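Amine oxidase (Emericella nidulans, PDB 3PGB) probably oxidises primary amines to aldehydes, using a copper ion and a topaquinone cofactor, one in each subunit. Local coordinates at residues Y424-N429 against L445-F450; A412-K417 against H441-C446; A200-D205 against A293-G298. All coordinates share one frame; numbering follows the deposited sequence.

Contact 1. Residues Y424-N429 against L445-F450. With NAG (2-acetamido-2-deoxy-beta-D-glucopyranose), chain H.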
loop_
_atom_site.group_PDB
_atom_site.type_symbol
_atom_site.label_atom_id
_atom_site.label_comp_id
_atom_site.label_asym_id
_atom_site.label_seq_id
_atom_site.Cartn_x
_atom_site.Cartn_y
_atom_site.Cartn_z
ATOM N N TYR A 424 7.851 -23.441 -0.457
ATOM C CA TYR A 424 7.579 -24.147 -1.717
ATOM C C TYR A 424 8.014 -23.372 -2.970
ATOM O O TYR A 424 7.848 -23.864 -4.091
ATOM C CB TYR A 424 6.088 -24.481 -1.829
ATOM C CG TYR A 424 5.197 -23.261 -1.790
ATOM C CD1 TYR A 424 4.881 -22.569 -2.952
ATOM C CD2 TYR A 424 4.687 -22.788 -0.583
ATOM C CE1 TYR A 424 4.071 -21.445 -2.912
ATOM C CE2 TYR A 424 3.878 -21.661 -0.534
ATOM C CZ TYR A 424 3.577 -20.998 -1.698
ATOM O OH TYR A 424 2.778 -19.886 -1.662
ATOM N N ALA A 425 8.544 -22.163 -2.789
ATOM C CA ALA A 425 9.035 -21.358 -3.903
ATOM C C ALA A 425 10.127 -22.097 -4.676
ATOM O O ALA A 425 10.909 -22.843 -4.091
ATOM C CB ALA A 425 9.575 -20.031 -3.391
ATOM N N SER A 426 10.167 -21.907 -5.993
ATOM C CA SER A 426 11.311 -22.363 -6.772
ATOM C C SER A 426 12.366 -21.261 -6.713
ATOM O O SER A 426 12.039 -20.081 -6.636
ATOM C CB SER A 426 10.927 -22.729 -8.211
ATOM O OG SER A 426 10.575 -21.598 -8.975
ATOM N N TYR A 427 13.629 -21.668 -6.710
ATOM C CA TYR A 427 14.741 -20.764 -6.468
ATOM C C TYR A 427 15.733 -20.868 -7.607
ATOM O O TYR A 427 16.238 -21.955 -7.886
ATOM C CB TYR A 427 15.447 -21.130 -5.161
ATOM C CG TYR A 427 14.650 -20.820 -3.914
ATOM C CD1 TYR A 427 13.758 -21.743 -3.387
ATOM C CD2 TYR A 427 14.797 -19.600 -3.256
ATOM C CE1 TYR A 427 13.022 -21.459 -2.238
ATOM C CE2 TYR A 427 14.066 -19.305 -2.104
ATOM C CZ TYR A 427 13.177 -20.236 -1.598
ATOM O OH TYR A 427 12.444 -19.955 -0.451
ATOM N N LEU A 428 16.010 -19.742 -8.263
ATOM C CA LEU A 428 17.027 -19.689 -9.309
ATOM C C LEU A 428 18.340 -19.159 -8.744
ATOM O O LEU A 428 18.376 -18.581 -7.656
ATOM C CB LEU A 428 16.567 -18.801 -10.463
ATOM C CG LEU A 428 15.319 -19.263 -11.208
ATOM C CD1 LEU A 428 14.835 -18.176 -12.164
ATOM C CD2 LEU A 428 15.594 -20.569 -11.955
ATOM N N ASN A 429 19.414 -19.376 -9.495
ATOM C CA ASN A 429 20.719 -18.809 -9.174
ATOM C C ASN A 429 20.908 -17.452 -9.844
ATOM O O ASN A 429 20.197 -17.098 -10.791
ATOM C CB ASN A 429 21.838 -19.735 -9.658
ATOM C CG ASN A 429 22.006 -20.969 -8.799
ATOM O OD1 ASN A 429 21.392 -21.100 -7.740
ATOM N ND2 ASN A 429 22.861 -21.889 -9.264
ATOM N N LEU A 445 17.400 -15.824 -6.354
ATOM C CA LEU A 445 16.079 -15.423 -6.845
ATOM C C LEU A 445 15.061 -16.429 -6.330
ATOM O O LEU A 445 15.385 -17.606 -6.155
ATOM C CB LEU A 445 16.017 -15.404 -8.371
ATOM C CG LEU A 445 16.815 -14.340 -9.122
ATOM C CD1 LEU A 445 16.709 -14.565 -10.628
ATOM C CD2 LEU A 445 16.352 -12.931 -8.753
ATOM N N CYS A 446 13.836 -15.979 -6.087
ATOM C CA CYS A 446 12.755 -16.911 -5.806
ATOM C C CYS A 446 11.514 -16.581 -6.627
ATOM O O CYS A 446 11.293 -15.433 -7.034
ATOM C CB CYS A 446 12.451 -16.977 -4.305
ATOM S SG CYS A 446 11.583 -15.579 -3.607
ATOM N N LEU A 447 10.733 -17.621 -6.895
ATOM C CA LEU A 447 9.523 -17.522 -7.688
ATOM C C LEU A 447 8.452 -18.258 -6.915
ATOM O O LEU A 447 8.694 -19.367 -6.444
ATOM C CB LEU A 447 9.719 -18.195 -9.050
ATOM C CG LEU A 447 10.702 -17.565 -10.040
ATOM C CD1 LEU A 447 10.913 -18.474 -11.237
ATOM C CD2 LEU A 447 10.202 -16.192 -10.487
ATOM N N PHE A 448 7.274 -17.662 -6.779
ATOM C CA PHE A 448 6.193 -18.343 -6.091
ATOM C C PHE A 448 4.826 -17.729 -6.321
ATOM O O PHE A 448 4.685 -16.515 -6.487
ATOM C CB PHE A 448 6.465 -18.392 -4.580
ATOM C CG PHE A 448 6.607 -17.041 -3.942
ATOM C CD1 PHE A 448 7.827 -16.384 -3.943
ATOM C CD2 PHE A 448 5.518 -16.427 -3.336
ATOM C CE1 PHE A 448 7.962 -15.138 -3.351
ATOM C CE2 PHE A 448 5.648 -15.181 -2.745
ATOM C CZ PHE A 448 6.872 -14.537 -2.752
ATOM N N GLU A 449 3.821 -18.597 -6.314
ATOM C CA GLU A 449 2.438 -18.167 -6.178
ATOM C C GLU A 449 2.130 -17.879 -4.708
ATOM O O GLU A 449 2.751 -18.442 -3.804
ATOM C CB GLU A 449 1.484 -19.237 -6.697
ATOM C CG GLU A 449 1.365 -19.291 -8.196
ATOM C CD GLU A 449 0.124 -20.043 -8.619
ATOM O OE1 GLU A 449 -0.105 -21.138 -8.068
ATOM O OE2 GLU A 449 -0.631 -19.539 -9.478
ATOM N N PHE A 450 1.163 -17.004 -4.475
ATOM C CA PHE A 450 0.757 -16.670 -3.118
ATOM C C PHE A 450 -0.716 -16.322 -3.115
ATOM O O PHE A 450 -1.154 -15.472 -3.882
ATOM C CB PHE A 450 1.592 -15.499 -2.585
ATOM C CG PHE A 450 1.488 -15.306 -1.102
ATOM C CD1 PHE A 450 2.383 -15.931 -0.242
ATOM C CD2 PHE A 450 0.495 -14.499 -0.562
ATOM C CE1 PHE A 450 2.287 -15.756 1.130
ATOM C CE2 PHE A 450 0.392 -14.319 0.814
ATOM C CZ PHE A 450 1.288 -14.944 1.658
HETATM C C1 NAG H . 23.222 -23.138 -8.631
HETATM C C2 NAG H . 22.633 -24.357 -9.333
HETATM C C3 NAG H . 23.170 -25.671 -8.752
HETATM C C4 NAG H . 24.690 -25.650 -8.611
HETATM C C5 NAG H . 25.118 -24.370 -7.908
HETATM C C6 NAG H . 26.635 -24.258 -7.795
HETATM C C7 NAG H . 20.403 -24.753 -10.242
HETATM C C8 NAG H . 18.917 -24.639 -10.035
HETATM N N2 NAG H . 21.182 -24.306 -9.256
HETATM O O3 NAG H . 22.822 -26.731 -9.611
HETATM O O4 NAG H . 25.139 -26.783 -7.893
HETATM O O5 NAG H . 24.629 -23.273 -8.654
HETATM O O6 NAG H . 27.186 -24.103 -9.084
HETATM O O7 NAG H . 20.853 -25.239 -11.279
#

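Contact 2. Residues A412-K417 against H441-C446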
loop_
_atom_site.group_PDB
_atom_site.type_symbol
_atom_site.label_atom_id
_atom_site.label_comp_id
_atom_site.label_asym_id
_atom_site.label_seq_id
_atom_site.Cartn_x
_atom_site.Cartn_y
_atom_site.Cartn_z
ATOM N N ALA A 412 23.519 -9.851 -3.867
ATOM C CA ALA A 412 22.248 -10.563 -3.974
ATOM C C ALA A 412 22.423 -11.981 -3.408
ATOM O O ALA A 412 22.343 -12.966 -4.140
ATOM C CB ALA A 412 21.782 -10.606 -5.423
ATOM N N PHE A 413 22.655 -12.066 -2.099
ATOM C CA PHE A 413 23.015 -13.318 -1.439
ATOM C C PHE A 413 21.892 -14.356 -1.460
ATOM O O PHE A 413 20.750 -14.048 -1.781
ATOM C CB PHE A 413 23.407 -13.059 0.016
ATOM C CG PHE A 413 24.614 -12.181 0.180
ATOM C CD1 PHE A 413 25.816 -12.502 -0.436
ATOM C CD2 PHE A 413 24.555 -11.040 0.975
ATOM C CE1 PHE A 413 26.938 -11.694 -0.272
ATOM C CE2 PHE A 413 25.672 -10.228 1.145
ATOM C CZ PHE A 413 26.861 -10.553 0.525
ATOM N N GLU A 414 22.234 -15.592 -1.111
ATOM C CA GLU A 414 21.249 -16.671 -1.028
ATOM C C GLU A 414 20.170 -16.305 -0.006
ATOM O O GLU A 414 20.469 -15.749 1.046
ATOM C CB GLU A 414 21.941 -17.990 -0.648
ATOM C CG GLU A 414 21.008 -19.193 -0.443
ATOM C CD GLU A 414 21.763 -20.511 -0.282
ATOM O OE1 GLU A 414 22.986 -20.483 -0.013
ATOM O OE2 GLU A 414 21.127 -21.577 -0.410
ATOM N N LEU A 415 18.920 -16.609 -0.339
ATOM C CA LEU A 415 17.778 -16.309 0.525
ATOM C C LEU A 415 17.595 -17.399 1.579
ATOM O O LEU A 415 17.942 -18.558 1.346
ATOM C CB LEU A 415 16.508 -16.193 -0.321
ATOM C CG LEU A 415 16.559 -15.148 -1.436
ATOM C CD1 LEU A 415 15.265 -15.143 -2.232
ATOM C CD2 LEU A 415 16.832 -13.764 -0.861
ATOM N N LEU A 416 17.061 -17.031 2.740
ATOM C CA LEU A 416 16.679 -18.029 3.733
ATOM C C LEU A 416 15.322 -18.580 3.334
ATOM O O LEU A 416 14.325 -17.857 3.328
ATOM C CB LEU A 416 16.623 -17.437 5.141
ATOM C CG LEU A 416 17.945 -16.940 5.737
ATOM C CD1 LEU A 416 17.763 -16.636 7.215
ATOM C CD2 LEU A 416 19.077 -17.951 5.553
ATOM N N LYS A 417 15.292 -19.864 2.991
ATOM C CA LYS A 417 14.073 -20.504 2.509
ATOM C C LYS A 417 13.049 -20.588 3.624
ATOM O O LYS A 417 13.394 -20.875 4.760
ATOM C CB LYS A 417 14.378 -21.892 1.957
ATOM C CG LYS A 417 15.203 -21.850 0.693
ATOM C CD LYS A 417 15.852 -23.179 0.369
ATOM C CE LYS A 417 16.571 -23.101 -0.964
ATOM N NZ LYS A 417 17.981 -23.544 -0.854
ATOM N N HIS A 441 25.667 -16.923 -6.500
ATOM C CA HIS A 441 24.800 -16.881 -5.331
ATOM C C HIS A 441 23.704 -17.912 -5.534
ATOM O O HIS A 441 22.781 -17.703 -6.328
ATOM C CB HIS A 441 24.171 -15.496 -5.160
ATOM C CG HIS A 441 25.151 -14.426 -4.795
ATOM N ND1 HIS A 441 26.084 -14.583 -3.789
ATOM C CD2 HIS A 441 25.336 -13.180 -5.292
ATOM C CE1 HIS A 441 26.805 -13.480 -3.686
ATOM N NE2 HIS A 441 26.368 -12.612 -4.583
ATOM N N VAL A 442 23.811 -19.028 -4.819
ATOM C CA VAL A 442 22.873 -20.127 -4.981
ATOM C C VAL A 442 21.525 -19.721 -4.417
ATOM O O VAL A 442 21.461 -19.177 -3.327
ATOM C CB VAL A 442 23.363 -21.401 -4.263
ATOM C CG1 VAL A 442 22.291 -22.495 -4.311
ATOM C CG2 VAL A 442 24.658 -21.887 -4.883
ATOM N N ASP A 443 20.457 -19.976 -5.168
ATOM C CA ASP A 443 19.103 -19.727 -4.692
ATOM C C ASP A 443 18.977 -18.314 -4.132
ATOM O O ASP A 443 18.642 -18.111 -2.958
ATOM C CB ASP A 443 18.711 -20.768 -3.644
ATOM C CG ASP A 443 18.756 -22.191 -4.181
ATOM O OD1 ASP A 443 18.891 -23.124 -3.361
ATOM O OD2 ASP A 443 18.651 -22.384 -5.410
ATOM N N SER A 444 19.266 -17.344 -4.994
ATOM C CA SER A 444 19.171 -15.929 -4.652
ATOM C C SER A 444 17.944 -15.256 -5.281
ATOM O O SER A 444 17.512 -14.219 -4.803
ATOM C CB SER A 444 20.450 -15.201 -5.058
ATOM O OG SER A 444 20.959 -15.707 -6.276
ATOM N N LEU A 445 17.400 -15.824 -6.354
ATOM C CA LEU A 445 16.079 -15.423 -6.845
ATOM C C LEU A 445 15.061 -16.429 -6.330
ATOM O O LEU A 445 15.385 -17.606 -6.155
ATOM C CB LEU A 445 16.017 -15.404 -8.371
ATOM C CG LEU A 445 16.815 -14.340 -9.122
ATOM C CD1 LEU A 445 16.709 -14.565 -10.628
ATOM C CD2 LEU A 445 16.352 -12.931 -8.753
ATOM N N CYS A 446 13.836 -15.979 -6.087
ATOM C CA CYS A 446 12.755 -16.911 -5.806
ATOM C C CYS A 446 11.514 -16.581 -6.627
ATOM O O CYS A 446 11.293 -15.433 -7.034
ATOM C CB CYS A 446 12.451 -16.977 -4.305
ATOM S SG CYS A 446 11.583 -15.579 -3.607
#

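Contact 3. Residues A200-D205 against A293-G298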
loop_
_atom_site.group_PDB
_atom_site.type_symbol
_atom_site.label_atom_id
_atom_site.label_comp_id
_atom_site.label_asym_id
_atom_site.label_seq_id
_atom_site.Cartn_x
_atom_site.Cartn_y
_atom_site.Cartn_z
ATOM N N ALA A 200 46.073 9.702 19.487
ATOM C CA ALA A 200 45.804 8.403 20.108
ATOM C C ALA A 200 45.499 8.550 21.594
ATOM O O ALA A 200 44.615 7.875 22.128
ATOM C CB ALA A 200 46.974 7.473 19.918
ATOM N N ASP A 201 46.241 9.428 22.262
ATOM C CA ASP A 201 45.990 9.719 23.670
ATOM C C ASP A 201 44.581 10.288 23.870
ATOM O O ASP A 201 43.934 10.010 24.881
ATOM C CB ASP A 201 47.044 10.689 24.218
ATOM C CG ASP A 201 46.979 12.054 23.561
ATOM O OD1 ASP A 201 46.889 12.115 22.312
ATOM O OD2 ASP A 201 47.019 13.072 24.290
ATOM N N ILE A 202 44.119 11.077 22.902
ATOM C CA ILE A 202 42.792 11.687 22.962
ATOM C C ILE A 202 41.686 10.668 22.708
ATOM O O ILE A 202 40.680 10.678 23.408
ATOM C CB ILE A 202 42.650 12.863 21.975
ATOM C CG1 ILE A 202 43.542 14.027 22.421
ATOM C CG2 ILE A 202 41.196 13.315 21.887
ATOM C CD1 ILE A 202 43.545 15.200 21.464
ATOM N N THR A 203 41.877 9.786 21.729
ATOM C CA THR A 203 40.876 8.748 21.435
ATOM C C THR A 203 40.801 7.703 22.544
ATOM O O THR A 203 39.783 7.035 22.695
ATOM C CB THR A 203 41.105 8.050 20.064
ATOM O OG1 THR A 203 42.294 7.244 20.093
ATOM C CG2 THR A 203 41.196 9.083 18.946
ATOM N N LEU A 204 41.880 7.567 23.314
ATOM C CA LEU A 204 41.901 6.691 24.491
ATOM C C LEU A 204 41.110 7.313 25.636
ATOM O O LEU A 204 40.389 6.619 26.350
ATOM C CB LEU A 204 43.343 6.423 24.952
ATOM C CG LEU A 204 44.008 5.138 24.453
ATOM C CD1 LEU A 204 45.509 5.177 24.715
ATOM C CD2 LEU A 204 43.369 3.919 25.118
ATOM N N ASP A 205 41.262 8.622 25.811
ATOM C CA ASP A 205 40.582 9.343 26.887
ATOM C C ASP A 205 39.081 9.500 26.610
ATOM O O ASP A 205 38.269 9.561 27.535
ATOM C CB ASP A 205 41.214 10.721 27.072
ATOM C CG ASP A 205 40.794 11.383 28.367
ATOM O OD1 ASP A 205 41.011 10.770 29.432
ATOM O OD2 ASP A 205 40.257 12.512 28.321
ATOM N N ALA A 293 42.888 22.579 22.949
ATOM C CA ALA A 293 41.509 22.751 23.390
ATOM C C ALA A 293 41.026 21.554 24.202
ATOM O O ALA A 293 40.430 21.731 25.263
ATOM C CB ALA A 293 40.595 22.986 22.199
ATOM N N TYR A 294 41.293 20.344 23.707
ATOM C CA TYR A 294 40.846 19.116 24.369
ATOM C C TYR A 294 41.283 19.068 25.830
ATOM O O TYR A 294 40.447 18.965 26.735
ATOM C CB TYR A 294 41.370 17.872 23.640
ATOM C CG TYR A 294 40.817 16.584 24.208
ATOM C CD1 TYR A 294 41.549 15.830 25.113
ATOM C CD2 TYR A 294 39.542 16.140 23.860
ATOM C CE1 TYR A 294 41.034 14.653 25.648
ATOM C CE2 TYR A 294 39.015 14.974 24.388
ATOM C CZ TYR A 294 39.766 14.234 25.278
ATOM O OH TYR A 294 39.249 13.079 25.808
ATOM N N TRP A 295 42.592 19.160 26.048
ATOM C CA TRP A 295 43.173 19.040 27.390
ATOM C C TRP A 295 43.069 20.311 28.258
ATOM O O TRP A 295 43.553 20.318 29.390
ATOM C CB TRP A 295 44.640 18.598 27.304
ATOM C CG TRP A 295 44.843 17.253 26.671
ATOM C CD1 TRP A 295 45.393 16.998 25.449
ATOM C CD2 TRP A 295 44.505 15.980 27.234
ATOM N NE1 TRP A 295 45.418 15.645 25.217
ATOM C CE2 TRP A 295 44.878 14.997 26.295
ATOM C CE3 TRP A 295 43.920 15.573 28.439
ATOM C CZ2 TRP A 295 44.690 13.633 26.522
ATOM C CZ3 TRP A 295 43.731 14.211 28.665
ATOM C CH2 TRP A 295 44.116 13.260 27.710
ATOM N N SER A 296 42.448 21.374 27.744
ATOM C CA SER A 296 42.150 22.548 28.567
ATOM C C SER A 296 41.089 22.225 29.620
ATOM O O SER A 296 40.225 21.374 29.387
ATOM C CB SER A 296 41.641 23.708 27.714
ATOM O OG SER A 296 42.653 24.183 26.853
ATOM N N PRO A 297 41.144 22.907 30.780
ATOM C CA PRO A 297 40.063 22.736 31.748
ATOM C C PRO A 297 38.743 23.256 31.198
ATOM O O PRO A 297 38.734 24.260 30.487
ATOM C CB PRO A 297 40.521 23.567 32.957
ATOM C CG PRO A 297 41.626 24.439 32.455
ATOM C CD PRO A 297 42.248 23.724 31.313
ATOM N N GLY A 298 37.649 22.559 31.507
ATOM C CA GLY A 298 36.311 22.960 31.061
ATOM C C GLY A 298 35.861 22.367 29.731
ATOM O O GLY A 298 34.713 22.566 29.313
#

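Contact 1. Residues Y424-N429 against L445-F450
Y424 reaches across to the backbone of E449: its OH donates to E449 O at 2.6 Å, that oxygen lying at the ring edge, in the plane of the phenol. A chi1 of 59° puts CG between the backbone N and the carbonyl carbon; the ring then passes F448 CB, CE1 at 4.2 Å, before its OH reaches E449. A425, whose only side-chain atom is CB, packs that methyl on F448 CB at 3.7 Å.

From S426 on, side chains alternate between two faces. On one, L428 and L447 cross obliquely, CD1 to CD1 4.0 Å, leucines suiting this apolar face, while S426 OG sits beside L447 CB and is hydrogen-bonded to Y338 OH. On the other, the Y427 ring lies by C446, CE2 to CB 3.6 Å, next to the disulfide to C421, and K417 makes a cation-pi contact with the ring. S426 and L447 bond both ways, S426 N to L447 O at 3.0 Å and L447 N to S426 O at 2.8 Å. N429 carries an N-linked sugar, ND2 joined to NAG C1, its OD1 accepting from D443 N. Alternating hydrogen-bonded and non-hydrogen-bonded pairs mark antiparallel strands, and since 426-434 and 437-451 are consecutive they form a beta hairpin.

Contact 2. Residues A412-K417 against H441-C446
K417 and D443 meet in a salt bridge, NZ to OD1 at 2.7 Å, the ammonium arriving on the anti side of the carboxylate and somewhat out of its plane. K417 is extended until chi4 (127°), where the bend turns NZ to the acid. E414 OE2 lies 4.0 Å from D443 OD1; the two side chains lie side by side, pointing the same way, with their carboxylate planes turned well apart. The cation, which also has a long ion pair to E414, probably offsets their repulsion. Next to this network, L415 N gives D443 O a nearly straight backbone bond of 3.0 Å.

At the other end, F413 turns its ring edge toward the face of H441 in an offset T-shaped pair, planes at 81°, and F413 CA stands over one face of the imidazole as a CH-pi contact. Branched and apolar, L415 packs by the disulfide of C446 and C421, CD1 3.9 Å from C446 CB.

S444 OG ties down the turn at H441 O, 2.7 Å away and from above the carbonyl plane, and also bonds to T430 OG1. In the second shell, P410 O holds H441 NE2 and G775 N holds E414 OE1. S444 and L445 both face L428, a classic beta bulge where strand 437-451 turns its corner. The 412-417 loop thus lies against this bulged strand, with strand 464-479 beside A412, L415 and C446, and strand 426-434 beside V442 and D443.

Contact 3. Residues A200-D205 against A293-G298
Y294 and D205 both send CG anti to their own backbone N (chi1 -174° and -166°), which starts each side chain across the gap between two helices. The phenol OH then donates to D205 OD2 at 2.8 Å, coming in on the anti side of a carboxylate whose plane is nearly perpendicular to the ring. Aspartate suits the place because the same OD2 also takes a salt bridge from K301, so one oxygen is gripped by a hydroxyl and an ammonium group.

I202 supplies the apolar part. Its CG2 methyl sits over the centre of the Y294 ring, 3.7 Å from the centroid, a CH-pi contact made as the two side chains slide past each other in opposite directions. The other branch turns to W295, with CG1 3.7 Å from NE1; a beta-branched residue can thus serve both aromatics.

Helix 200-207 here packs against the C-terminal end of helix 287-294. The two flank, in sequence, the five-stranded antiparallel sheet that begins at strand 219-223, in an arrangement consistent with the small alpha/beta N-terminal domains of copper amine oxidases.

W295, the next residue after Y294, has one face over Y294 CD1, so the two neighbouring aromatics also brace each other. Its six-membered ring meets D205 tip to tip, CH2 to CG 3.9 Å, while NE1 makes a weak, bent bond to D201 OD2 (3.2 Å, 126°). The stronger partner of D201 is R291, one turn back on helix 287-294, whose guanidinium forms a salt bridge to that same oxygen.

From the N terminus, contact 3 comes first: it closes a loop of 87 residues, which holds the five-stranded sheet 219-284, and is complete before the others begin. Its centre lies about 56 Å from that of contact 1 and about 48 Å from that of contact 2, out in a separate part of the fold. Contacts 2 and 1 then open in turn, at 412-417 and 424-429, and close in the same order on strand 437-451, so their loops cross, and their closing segments share L445 and C446. Together they tie the 412-417 loop to both arms of the hairpin within the enzyme domain, where each also touches the second subunit.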